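Local coordinates for guanine nucleotide exchange protein (Legionella pneumophila, PDB 1XSZ) that probably acts as a guanine nucleotide exchange factor for ADP-ribosylation factors, with a Sec7 domain whose active site lies under a C-terminal cap, at residues Arg12-Ala17 with Ala45-Gln50; Lys98-Pro103 with Asp110-Ser115; Pro203-Thr208 with Gly333-Ala338. All coordinates share one frame; numbering follows the deposited sequence. Where two conformers were deposited one is given.

In the fold
Contacts 1 and 2 both lie in the all-helical Sec7 domain, whereas contact 3 belongs to the C-terminal capping domain, built on an antiparallel sheet. Contact 1 pairs helix 11-20 with helix 40-50 near the start of the chain, its centre about 22 Å from the centre of the chain; contact 2 packs the loop after helix 89-98 against helix 106-123, its centre only about 8 Å from the chain centre. The centres of contacts 1 and 2 are about 19 Å apart. Contact 3 sits about 24 Å from contact 2, centre to centre, and about 27 Å from contact 1. The three follow one another along the chain and none touches another. The cap, to which contact 3 belongs, is the part of RalF that lies over the active site.

Contact 1 (Arg12-Ala17 with Ala45-Gln50); sequences REIIEA and AEFFHQ
F47 reaches out from helix 40-50 and sets the far end of its ring against I14 and I15 of helix 11-20. With CG anti to the backbone N (chi1 -163°), the phenyl group extends toward the neighbouring helix, whose backbone stays well back: the CA atoms of I15 and F47 are 9.4 Å apart. The ring and the isoleucine side chains together fill this gap. I14 makes the tighter approach, lying along one side of the ring's outer end. Its CG2 methyl comes to 3.5 Å from CE2 of F47 and 3.6 Å from CZ of F47, with the branch point CB of I14 close behind, while CD1 of I14 stands farther off by CE1. I15 lies nearly at right angles to F47; its methylene CG1 comes from beyond CZ of F47, at 3.9 Å and slightly to the other side of the ring plane.

Branching at CB gives each isoleucine a broad hydrocarbon surface close to its helix, while phenylalanine supplies the length needed to reach it. No hydrogen bond joins the two segments; within helix 40-50, Q50 NE2 donates to E46 OE2 at 3.2 Å, one turn apart. I7 of helix 5-9 touches both I14 and F47, and I29 of helix 22-35 adds to the apolar surroundings of I14. This is helix-helix packing through apolar side chains, I14 and F47 buried and I15 partly exposed, as between neighbouring helices of the all-helical Sec7 fold.

Contact 2 (Lys98-Pro103 with Asp110-Ser115); sequences KTFKLP and DRLVQS
The F100 ring receives both methyls of L112 over one face. CD1 of L112 stands over the centre, 4.2 Å from the ring centroid and only 8° off the ring normal, a CH-pi contact. CD2 of L112 lies above the CE2-CZ margin of the same face, 3.9 Å from CE2 of F100 and almost as near CZ. F96 meets F100 edge-to-face from helix 89-98. In the helical Sec7 fold this is where the loop leaving helix 89-98 packs back onto helix 106-123, the next helix in the chain.

L112 is the residue of helix 106-123 on which all the cross-contacts converge. The fork at its CG divides the work: CD2 is given to the ring margin, while CD1 is shared by the centre of the phenyl face, L102 and P103. A leucine suits the place because its two methyls can serve separate neighbours. F100 contributes a broad flat surface. P103, in one of its two conformers, turns the CD corner of its ring toward CD1 of L112. One residue on, V113 packs on helix 131-149. The backbone of L102 is hydrogen-bonded to N197 and V199, tying the loop to a later part of the chain. The side chain of L102 crosses L112 obliquely, methyl to methyl, with its CD2 4.0 Å from CD1 of L112.

Contact 3 (Pro203-Thr208 with Gly333-Ala338); sequences PGYELT and GDLIKA
Strand 204-208 and helix 333-338 run at 58° to each other, their axes 9.3 Å apart at closest approach, and the backbones come nearest where G204 faces L335, with CA atoms 7.4 Å apart. G204 has a positive phi, in a conformation where a side chain would be jammed against the preceding carbonyl oxygen; its bare CA lies 4.2 Å from CD1 of L335.

Y205 spans the rest of the gap. The first bond of its side chain does not point at the helix, but CG lies beside the backbone N, and this swings the hydroxyl end of the long ring across to the helix backbone. There OH of Y205 donates a hydrogen bond of 2.7 Å to the carbonyl O of L335. The oxygen lies at the edge of the tyrosine ring, near its plane, whereas the hydroxyl is tilted 21° from the carbonyl plane and meets the C=O at 115°, well off its axis. The buried phenol thus has a polar partner within an otherwise apolar interface. L335 lies beside the CZ-OH end of the tyrosine, with CB 3.9 Å from CZ of Y205 and CD2 against the same end. Leucine suits this site because its branches touch both the glycine CA and the phenol end. The CB of A338, one turn on, is 4.1 Å from OH of Y205; its small methyl lies beside the hydroxyl.

Helix 332-351 thereby packs against the sheet of the capping domain, in which strand 204-208 runs antiparallel between strands 295-300 and 323-325. Helix 306-315 joins the packing through A311, which touches both Y205 and A338, while L335 also meets P300 at the end of strand 295-300.

Contact 1 (Arg12-Ala17 with Ala45-Gln50)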
loop_
_atom_site.group_PDB
_atom_site.type_symbol
_atom_site.label_atom_id
_atom_site.label_comp_id
_atom_site.label_asym_id
_atom_site.label_seq_id
_atom_site.Cartn_x
_atom_site.Cartn_y
_atom_site.Cartn_z
ATOM N N ARG A 12 11.544 24.660 7.498
ATOM C CA ARG A 12 11.595 24.105 8.848
ATOM C C ARG A 12 10.214 23.919 9.468
ATOM O O ARG A 12 9.942 22.889 10.090
ATOM C CB ARG A 12 12.456 24.979 9.761
ATOM C CG ARG A 12 13.949 24.810 9.539
ATOM C CD ARG A 12 14.746 25.506 10.627
ATOM N NE ARG A 12 14.583 26.956 10.587
ATOM C CZ ARG A 12 15.017 27.779 11.537
ATOM N NH1 ARG A 12 15.636 27.293 12.604
ATOM N NH2 ARG A 12 14.838 29.088 11.417
ATOM N N GLU A 13 9.343 24.909 9.299
ATOM C CA GLU A 13 7.997 24.823 9.850
ATOM C C GLU A 13 7.203 23.724 9.147
ATOM O O GLU A 13 6.404 23.027 9.769
ATOM C CB GLU A 13 7.271 26.164 9.706
ATOM C CG GLU A 13 5.848 26.149 10.241
ATOM C CD GLU A 13 5.176 27.507 10.172
ATOM O OE1 GLU A 13 5.169 28.117 9.081
ATOM O OE2 GLU A 13 4.649 27.962 11.208
ATOM N N ILE A 14 7.429 23.570 7.845
ATOM C CA ILE A 14 6.727 22.547 7.076
ATOM C C ILE A 14 7.193 21.156 7.501
ATOM O O ILE A 14 6.377 20.266 7.742
ATOM C CB ILE A 14 6.962 22.728 5.562
ATOM C CG1 ILE A 14 6.406 24.085 5.116
ATOM C CG2 ILE A 14 6.286 21.598 4.788
ATOM C CD1 ILE A 14 6.739 24.451 3.682
ATOM N N ILE A 15 8.505 20.977 7.595
ATOM C CA ILE A 15 9.071 19.698 8.002
ATOM C C ILE A 15 8.565 19.289 9.383
ATOM O O ILE A 15 8.088 18.168 9.573
ATOM C CB ILE A 15 10.616 19.761 8.016
ATOM C CG1 ILE A 15 11.134 19.849 6.579
ATOM C CG2 ILE A 15 11.190 18.539 8.714
ATOM C CD1 ILE A 15 12.609 20.170 6.477
ATOM N N GLU A 16 8.659 20.203 10.342
ATOM C CA GLU A 16 8.208 19.927 11.700
ATOM C C GLU A 16 6.734 19.533 11.729
ATOM O O GLU A 16 6.351 18.571 12.395
ATOM C CB GLU A 16 8.429 21.155 12.586
ATOM C CG GLU A 16 7.864 21.018 13.990
ATOM C CD GLU A 16 8.104 22.252 14.835
ATOM O OE1 GLU A 16 7.731 23.360 14.392
ATOM O OE2 GLU A 16 8.661 22.115 15.944
ATOM N N ALA A 17 5.910 20.274 10.998
ATOM C CA ALA A 17 4.482 19.991 10.957
ATOM C C ALA A 17 4.197 18.647 10.296
ATOM O O ALA A 17 3.391 17.859 10.796
ATOM C CB ALA A 17 3.752 21.101 10.217
ATOM N N ALA A 45 5.228 17.561 -4.345
ATOM C CA ALA A 45 6.121 16.537 -4.876
ATOM C C ALA A 45 7.576 16.993 -4.820
ATOM O O ALA A 45 8.457 16.224 -4.439
ATOM C CB ALA A 45 5.731 16.194 -6.311
ATOM N N GLU A 46 7.828 18.242 -5.195
ATOM C CA GLU A 46 9.189 18.762 -5.171
ATOM C C GLU A 46 9.734 18.824 -3.748
ATOM O O GLU A 46 10.916 18.575 -3.526
ATOM C CB GLU A 46 9.235 20.153 -5.814
ATOM C CG GLU A 46 10.632 20.755 -5.929
ATOM C CD GLU A 46 11.565 19.927 -6.794
ATOM O OE1 GLU A 46 11.158 19.535 -7.909
ATOM O OE2 GLU A 46 12.714 19.679 -6.368
ATOM N N PHE A 47 8.871 19.145 -2.787
ATOM C CA PHE A 47 9.294 19.221 -1.393
ATOM C C PHE A 47 9.716 17.835 -0.901
ATOM O O PHE A 47 10.701 17.698 -0.183
ATOM C CB PHE A 47 8.160 19.760 -0.511
ATOM C CG PHE A 47 8.623 20.253 0.834
ATOM C CD1 PHE A 47 9.263 21.486 0.955
ATOM C CD2 PHE A 47 8.445 19.479 1.976
ATOM C CE1 PHE A 47 9.718 21.939 2.194
ATOM C CE2 PHE A 47 8.899 19.925 3.221
ATOM C CZ PHE A 47 9.536 21.156 3.328
ATOM N N PHE A 48 8.964 16.810 -1.290
ATOM C CA PHE A 48 9.285 15.438 -0.898
ATOM C C PHE A 48 10.682 15.067 -1.403
ATOM O O PHE A 48 11.467 14.446 -0.685
ATOM C CB PHE A 48 8.264 14.460 -1.489
ATOM C CG PHE A 48 6.910 14.490 -0.825
ATOM C CD1 PHE A 48 5.818 13.910 -1.459
ATOM C CD2 PHE A 48 6.730 15.052 0.438
ATOM C CE1 PHE A 48 4.566 13.883 -0.854
ATOM C CE2 PHE A 48 5.477 15.029 1.054
ATOM C CZ PHE A 48 4.396 14.443 0.407
ATOM N N HIS A 49 10.984 15.433 -2.645
ATOM C CA HIS A 49 12.295 15.144 -3.217
ATOM C C HIS A 49 13.388 15.964 -2.532
ATOM O O HIS A 49 14.410 15.426 -2.106
ATOM C CB HIS A 49 12.303 15.453 -4.719
ATOM C CG HIS A 49 11.738 14.358 -5.569
ATOM N ND1 HIS A 49 10.764 14.578 -6.518
ATOM C CD2 HIS A 49 12.044 13.041 -5.642
ATOM C CE1 HIS A 49 10.496 13.445 -7.142
ATOM N NE2 HIS A 49 11.260 12.497 -6.630
ATOM N N GLN A 50 13.162 17.269 -2.430
ATOM C CA GLN A 50 14.132 18.174 -1.821
ATOM C C GLN A 50 14.464 17.887 -0.365
ATOM O O GLN A 50 15.622 17.969 0.041
ATOM C CB GLN A 50 13.640 19.620 -1.922
ATOM C CG GLN A 50 13.774 20.256 -3.292
ATOM C CD GLN A 50 15.220 20.437 -3.706
ATOM O OE1 GLN A 50 16.077 20.751 -2.879
ATOM N NE2 GLN A 50 15.498 20.254 -4.991
#

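Contact 2 (Lys98-Pro103 with Asp110-Ser115)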
loop_
_atom_site.group_PDB
_atom_site.type_symbol
_atom_site.label_atom_id
_atom_site.label_comp_id
_atom_site.label_asym_id
_atom_site.label_seq_id
_atom_site.Cartn_x
_atom_site.Cartn_y
_atom_site.Cartn_z
ATOM N N LYS A 98 13.745 1.828 -5.106
ATOM C CA LYS A 98 14.662 2.154 -4.015
ATOM C C LYS A 98 14.434 3.554 -3.439
ATOM O O LYS A 98 14.936 3.880 -2.360
ATOM C CB LYS A 98 16.110 2.000 -4.511
ATOM C CG LYS A 98 17.190 2.412 -3.522
ATOM C CD LYS A 98 18.578 2.099 -4.076
ATOM C CE LYS A 98 18.824 2.798 -5.404
ATOM N NZ LYS A 98 18.783 4.284 -5.270
ATOM N N THR A 99 13.661 4.372 -4.146
ATOM C CA THR A 99 13.369 5.741 -3.724
ATOM C C THR A 99 12.438 5.831 -2.511
ATOM O O THR A 99 12.479 6.803 -1.755
ATOM C CB THR A 99 12.717 6.536 -4.888
ATOM O OG1 THR A 99 13.616 6.578 -6.004
ATOM C CG2 THR A 99 12.392 7.963 -4.457
ATOM N N PHE A 100 11.622 4.803 -2.310
ATOM C CA PHE A 100 10.641 4.813 -1.230
ATOM C C PHE A 100 10.886 3.898 -0.050
ATOM O O PHE A 100 11.685 2.967 -0.105
ATOM C CB PHE A 100 9.264 4.378 -1.755
ATOM C CG PHE A 100 8.809 5.082 -2.999
ATOM C CD1 PHE A 100 9.188 4.631 -4.263
ATOM C CD2 PHE A 100 7.964 6.177 -2.907
ATOM C CE1 PHE A 100 8.724 5.271 -5.415
ATOM C CE2 PHE A 100 7.496 6.822 -4.046
ATOM C CZ PHE A 100 7.877 6.367 -5.307
ATOM N N LYS A 101 10.173 4.205 1.031
ATOM C CA LYS A 101 10.104 3.314 2.176
ATOM C C LYS A 101 8.743 2.800 1.698
ATOM O O LYS A 101 7.692 3.433 1.883
ATOM C CB LYS A 101 10.006 4.070 3.503
ATOM C CG LYS A 101 11.377 4.494 4.016
ATOM C CD LYS A 101 11.374 4.801 5.503
ATOM C CE LYS A 101 12.779 5.104 6.005
ATOM N NZ LYS A 101 12.790 5.337 7.474
ATOM N N LEU A 102 8.793 1.678 0.996
ATOM C CA LEU A 102 7.614 1.107 0.369
ATOM C C LEU A 102 6.494 0.682 1.286
ATOM O O LEU A 102 6.728 0.071 2.329
ATOM C CB LEU A 102 8.027 -0.090 -0.488
ATOM C CG LEU A 102 8.945 0.208 -1.683
ATOM C CD1 LEU A 102 9.617 -1.072 -2.153
ATOM C CD2 LEU A 102 8.145 0.862 -2.797
ATOM N N PRO A 103 5.251 1.031 0.930
ATOM C CA PRO A 103 4.132 0.626 1.783
ATOM C C PRO A 103 4.059 -0.901 1.796
ATOM O O PRO A 103 4.497 -1.559 0.851
ATOM C CB PRO A 103 2.924 1.263 1.098
ATOM C CG PRO A 103 3.358 1.388 -0.341
ATOM C CD PRO A 103 4.786 1.834 -0.214
ATOM N N ASP A 110 0.795 -1.264 -5.714
ATOM C CA ASP A 110 0.294 -1.288 -7.079
ATOM C C ASP A 110 0.265 0.119 -7.679
ATOM O O ASP A 110 0.738 0.331 -8.801
ATOM C CB ASP A 110 -1.103 -1.926 -7.095
ATOM C CG ASP A 110 -1.538 -2.368 -8.477
ATOM O OD1 ASP A 110 -0.690 -2.433 -9.389
ATOM O OD2 ASP A 110 -2.739 -2.672 -8.638
ATOM N N ARG A 111 -0.278 1.082 -6.942
ATOM C CA ARG A 111 -0.340 2.444 -7.459
ATOM C C ARG A 111 1.045 2.997 -7.765
ATOM O O ARG A 111 1.231 3.706 -8.756
ATOM C CB ARG A 111 -1.068 3.367 -6.479
ATOM C CG ARG A 111 -2.483 2.921 -6.175
ATOM C CD ARG A 111 -3.346 4.064 -5.663
ATOM N NE ARG A 111 -4.652 3.580 -5.229
ATOM C CZ ARG A 111 -4.887 3.026 -4.045
ATOM N NH1 ARG A 111 -3.906 2.890 -3.162
ATOM N NH2 ARG A 111 -6.102 2.589 -3.746
ATOM N N LEU A 112 2.023 2.675 -6.927
ATOM C CA LEU A 112 3.378 3.167 -7.156
ATOM C C LEU A 112 3.928 2.554 -8.448
ATOM O O LEU A 112 4.489 3.260 -9.290
ATOM C CB LEU A 112 4.292 2.828 -5.974
ATOM C CG LEU A 112 4.009 3.589 -4.675
ATOM C CD1 LEU A 112 5.028 3.166 -3.627
ATOM C CD2 LEU A 112 4.076 5.100 -4.907
ATOM N N VAL A 113 3.756 1.248 -8.617
ATOM C CA VAL A 113 4.232 0.572 -9.820
ATOM C C VAL A 113 3.555 1.146 -11.073
ATOM O O VAL A 113 4.198 1.315 -12.113
ATOM C CB VAL A 113 3.990 -0.958 -9.717
ATOM C CG1 VAL A 113 4.366 -1.655 -11.024
ATOM C CG2 VAL A 113 4.824 -1.524 -8.570
ATOM N N GLN A 114 2.271 1.464 -10.974
ATOM C CA GLN A 114 1.551 2.043 -12.111
ATOM C C GLN A 114 2.107 3.423 -12.459
ATOM O O GLN A 114 2.156 3.807 -13.629
ATOM C CB GLN A 114 0.060 2.155 -11.789
ATOM C CG GLN A 114 -0.666 0.822 -11.752
ATOM C CD GLN A 114 -2.110 0.961 -11.323
ATOM O OE1 GLN A 114 -2.867 1.748 -11.894
ATOM N NE2 GLN A 114 -2.502 0.195 -10.314
ATOM N N SER A 115 2.516 4.180 -11.448
ATOM C CA SER A 115 3.073 5.511 -11.687
ATOM C C SER A 115 4.380 5.379 -12.467
ATOM O O SER A 115 4.616 6.100 -13.446
ATOM C CB SER A 115 3.326 6.221 -10.358
ATOM O OG SER A 115 3.817 7.532 -10.576
#

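Contact 3 (Pro203-Thr208 with Gly333-Ala338)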
loop_
_atom_site.group_PDB
_atom_site.type_symbol
_atom_site.label_atom_id
_atom_site.label_comp_id
_atom_site.label_asym_id
_atom_site.label_seq_id
_atom_site.Cartn_x
_atom_site.Cartn_y
_atom_site.Cartn_z
ATOM N N PRO A 203 -0.483 1.974 8.421
ATOM C CA PRO A 203 -1.515 2.759 9.104
ATOM C C PRO A 203 -2.672 1.896 9.605
ATOM O O PRO A 203 -3.052 0.911 8.965
ATOM C CB PRO A 203 -1.973 3.751 8.030
ATOM C CG PRO A 203 -0.757 3.903 7.166
ATOM C CD PRO A 203 -0.222 2.504 7.068
ATOM N N GLY A 204 -3.211 2.280 10.759
ATOM C CA GLY A 204 -4.347 1.572 11.327
ATOM C C GLY A 204 -4.004 0.492 12.328
ATOM O O GLY A 204 -2.994 0.569 13.022
ATOM N N TYR A 205 -4.864 -0.516 12.401
ATOM C CA TYR A 205 -4.677 -1.643 13.304
ATOM C C TYR A 205 -4.175 -2.843 12.518
ATOM O O TYR A 205 -4.759 -3.199 11.488
ATOM C CB TYR A 205 -6.012 -2.067 13.937
ATOM C CG TYR A 205 -6.792 -0.978 14.631
ATOM C CD1 TYR A 205 -6.428 -0.533 15.898
ATOM C CD2 TYR A 205 -7.912 -0.412 14.030
ATOM C CE1 TYR A 205 -7.163 0.449 16.551
ATOM C CE2 TYR A 205 -8.654 0.571 14.668
ATOM C CZ TYR A 205 -8.275 0.998 15.931
ATOM O OH TYR A 205 -9.022 1.955 16.568
ATOM N N GLU A 206 -3.090 -3.454 12.975
ATOM C CA GLU A 206 -2.607 -4.644 12.304
ATOM C C GLU A 206 -2.597 -5.800 13.277
ATOM O O GLU A 206 -2.072 -5.683 14.388
ATOM C CB GLU A 206 -1.191 -4.484 11.747
ATOM C CG GLU A 206 -0.761 -5.740 10.980
ATOM C CD GLU A 206 0.661 -5.704 10.456
ATOM O OE1 GLU A 206 1.027 -6.641 9.714
ATOM O OE2 GLU A 206 1.411 -4.760 10.783
ATOM N N LEU A 207 -3.217 -6.899 12.867
ATOM C CA LEU A 207 -3.226 -8.112 13.653
ATOM C C LEU A 207 -2.365 -9.072 12.845
ATOM O O LEU A 207 -2.559 -9.239 11.634
ATOM C CB LEU A 207 -4.642 -8.677 13.797
ATOM C CG LEU A 207 -5.635 -7.792 14.553
ATOM C CD1 LEU A 207 -6.426 -6.947 13.564
ATOM C CD2 LEU A 207 -6.577 -8.657 15.389
ATOM N N THR A 208 -1.390 -9.687 13.494
ATOM C CA THR A 208 -0.530 -10.634 12.813
ATOM C C THR A 208 0.200 -11.460 13.850
ATOM O O THR A 208 0.793 -10.916 14.785
ATOM C CB THR A 208 0.481 -9.917 11.877
ATOM O OG1 THR A 208 1.275 -10.906 11.212
ATOM C CG2 THR A 208 1.398 -8.972 12.655
ATOM N N GLY A 333 -3.164 7.868 19.070
ATOM C CA GLY A 333 -3.824 7.841 20.361
ATOM C C GLY A 333 -5.322 7.653 20.237
ATOM O O GLY A 333 -5.937 6.969 21.056
ATOM N N ASP A 334 -5.925 8.257 19.219
ATOM C CA ASP A 334 -7.363 8.114 19.046
ATOM C C ASP A 334 -7.724 6.689 18.635
ATOM O O ASP A 334 -8.757 6.167 19.048
ATOM C CB ASP A 334 -7.880 9.138 18.034
ATOM C CG ASP A 334 -7.774 10.563 18.556
ATOM O OD1 ASP A 334 -8.242 10.816 19.687
ATOM O OD2 ASP A 334 -7.225 11.425 17.842
ATOM N N LEU A 335 -6.871 6.051 17.839
ATOM C CA LEU A 335 -7.120 4.672 17.420
ATOM C C LEU A 335 -7.006 3.736 18.623
ATOM O O LEU A 335 -7.802 2.813 18.789
ATOM C CB LEU A 335 -6.108 4.247 16.352
ATOM C CG LEU A 335 -6.176 4.983 15.013
ATOM C CD1 LEU A 335 -4.983 4.602 14.142
ATOM C CD2 LEU A 335 -7.476 4.634 14.325
ATOM N N ILE A 336 -6.001 3.971 19.458
ATOM C CA ILE A 336 -5.781 3.152 20.639
ATOM C C ILE A 336 -6.921 3.324 21.640
ATOM O O ILE A 336 -7.443 2.336 22.160
ATOM C CB ILE A 336 -4.425 3.507 21.288
ATOM C CG1 ILE A 336 -3.292 2.957 20.418
ATOM C CG2 ILE A 336 -4.337 2.928 22.699
ATOM C CD1 ILE A 336 -1.922 3.557 20.715
ATOM N N LYS A 337 -7.326 4.563 21.896
ATOM C CA LYS A 337 -8.415 4.793 22.838
ATOM C C LYS A 337 -9.724 4.174 22.358
ATOM O O LYS A 337 -10.452 3.570 23.142
ATOM C CB LYS A 337 -8.594 6.291 23.095
ATOM C CG LYS A 337 -7.498 6.874 23.977
ATOM C CD LYS A 337 -7.747 8.335 24.317
ATOM C CE LYS A 337 -7.572 9.233 23.111
ATOM N NZ LYS A 337 -7.680 10.671 23.494
ATOM N N ALA A 338 -10.016 4.301 21.067
ATOM C CA ALA A 338 -11.249 3.736 20.529
ATOM C C ALA A 338 -11.240 2.216 20.671
ATOM O O ALA A 338 -12.243 1.606 21.054
ATOM C CB ALA A 338 -11.416 4.134 19.064
#